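Local coordinates for rieske iron-sulfur protein soxF (Sulfolobus acidocaldarius, PDB 1JM1) that carries a Rieske-type [2Fe-2S] cluster and probably passes electrons along the respiratory chain of this archaeon, at residues 56-61 with 84-89. Sequence-based numbering, arbitrary orientation. Where two conformers were deposited one is given.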
# COMPACT_ATOMS: atom_id res chain seq x y z
N GLN A 56 -7.91 -2.79 16.20
CA GLN A 56 -7.08 -3.97 15.91
C GLN A 56 -7.45 -4.55 14.59
O GLN A 56 -8.13 -5.61 14.53
CB GLN A 56 -7.31 -4.96 17.08
CG GLN A 56 -6.25 -6.07 17.13
CD GLN A 56 -6.40 -7.21 18.11
OE1 GLN A 56 -5.41 -7.69 18.69
NE2 GLN A 56 -7.64 -7.65 18.39
N ILE A 57 -7.05 -4.02 13.53
CA ILE A 57 -7.33 -4.48 12.16
C ILE A 57 -6.25 -5.45 11.76
O ILE A 57 -5.08 -5.05 11.58
CB ILE A 57 -7.47 -3.28 11.20
CG1 ILE A 57 -8.63 -2.33 11.62
CG2 ILE A 57 -7.68 -3.78 9.78
CD1 ILE A 57 -8.37 -0.94 11.06
N THR A 58 -6.62 -6.71 11.59
CA THR A 58 -5.66 -7.77 11.32
C THR A 58 -5.91 -8.47 10.00
O THR A 58 -5.09 -9.31 9.61
CB THR A 58 -5.59 -8.81 12.43
OG1 THR A 58 -6.85 -9.43 12.58
CG2 THR A 58 -5.21 -8.18 13.78
N GLU A 59 -6.98 -8.17 9.28
CA GLU A 59 -7.28 -8.84 8.01
C GLU A 59 -8.24 -7.91 7.25
O GLU A 59 -9.17 -7.39 7.85
CB GLU A 59 -7.91 -10.19 8.31
CG GLU A 59 -8.17 -11.03 7.07
CD GLU A 59 -8.67 -12.43 7.44
OE1 GLU A 59 -9.11 -12.70 8.57
OE2 GLU A 59 -8.58 -13.32 6.58
N ILE A 60 -7.98 -7.77 5.97
CA ILE A 60 -8.80 -6.92 5.09
C ILE A 60 -9.11 -7.77 3.85
O ILE A 60 -8.38 -8.70 3.49
CB ILE A 60 -8.17 -5.60 4.77
CG1 ILE A 60 -6.93 -5.74 3.89
CG2 ILE A 60 -7.83 -4.81 6.02
CD1 ILE A 60 -6.17 -4.48 3.59
N PRO A 61 -10.19 -7.43 3.11
CA PRO A 61 -10.51 -8.23 1.94
C PRO A 61 -9.59 -7.94 0.78
O PRO A 61 -9.05 -6.85 0.66
CB PRO A 61 -11.97 -7.79 1.60
CG PRO A 61 -12.47 -6.99 2.76
CD PRO A 61 -11.20 -6.41 3.40
N ASN A 84 1.85 -8.06 15.86
CA ASN A 84 0.52 -7.59 16.17
C ASN A 84 -0.48 -7.94 15.08
O ASN A 84 -1.68 -7.77 15.28
CB ASN A 84 0.49 -6.07 16.36
CG ASN A 84 1.43 -5.63 17.47
OD1 ASN A 84 1.28 -6.17 18.59
ND2 ASN A 84 2.41 -4.83 17.15
N GLY A 85 -0.02 -8.38 13.92
CA GLY A 85 -0.90 -8.70 12.80
C GLY A 85 -1.51 -7.49 12.10
O GLY A 85 -2.52 -7.69 11.42
N THR A 86 -0.93 -6.31 12.22
CA THR A 86 -1.63 -5.09 11.84
C THR A 86 -0.94 -4.30 10.74
O THR A 86 -1.38 -3.18 10.46
CB THR A 86 -1.84 -4.21 13.08
OG1 THR A 86 -0.56 -3.98 13.67
CG2 THR A 86 -2.80 -4.88 14.07
N ILE A 87 0.12 -4.82 10.13
CA ILE A 87 0.85 -4.09 9.09
C ILE A 87 0.42 -4.54 7.71
O ILE A 87 0.45 -5.75 7.40
CB ILE A 87 2.36 -4.24 9.28
CG1 ILE A 87 2.78 -3.60 10.62
CG2 ILE A 87 3.09 -3.60 8.10
CD1 ILE A 87 4.13 -3.90 11.05
N PHE A 88 0.06 -3.57 6.89
CA PHE A 88 -0.42 -3.73 5.53
C PHE A 88 0.40 -2.81 4.62
O PHE A 88 1.17 -1.96 5.10
CB PHE A 88 -1.92 -3.36 5.44
CG PHE A 88 -2.78 -4.24 6.31
CD1 PHE A 88 -2.97 -3.95 7.64
CD2 PHE A 88 -3.36 -5.37 5.78
CE1 PHE A 88 -3.76 -4.76 8.44
CE2 PHE A 88 -4.14 -6.20 6.55
CZ PHE A 88 -4.35 -5.86 7.88
N ALA A 89 0.21 -2.93 3.32
CA ALA A 89 0.89 -2.07 2.38
C ALA A 89 0.06 -1.88 1.12
O ALA A 89 -0.68 -2.77 0.70
CB ALA A 89 2.25 -2.65 2.02
O HOH W 1 -2.76 -6.28 17.71
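Thr58 and Thr86 bring the backbones of 56-61 and 84-89 to a CA-CA distance of 4.9 Å, yet no direct hydrogen bond joins the segments. The backbones meet through two weak CA-H...O contacts instead: Thr58 CA lies 3.1 Å from Gly85 O, and Thr86 CA lies 3.5 Å from Ile57 O. Ile57 O is buried here without a hydrogen-bond partner; Thr86 CG2 and Phe88 CE1 also press on it, each at 3.4 Å. Chi1 (56°) sets Thr86 OG1 between the backbone N and the carbonyl carbon, where it hydrogen-bonds to Asp48 OD1. The contact joins two antiparallel sheets of the Rieske protein: 59-61 pairs with 77-79, whereas 87-91 is an outermost strand of the sheet with 43-48 and 32-36. Phe88 bridges them, its side chain also touching Ile78 and Leu49. Its ring points its edge at the 57-59 backbone, with CZ 3.7 Å from Thr58 C and close to Glu59 N in the ring plane. Ile60 approaches the ring obliquely, the two side chains passing antiparallel; CD1 sits 3.7 Å from Phe88 CD2, and CG1 and CG2 both lie near CE2. Beyond Thr58, a water donates to Asn84 O (3.0 Å) and, doubtfully, to Gln56 OE1, whose side chain has a second conformer.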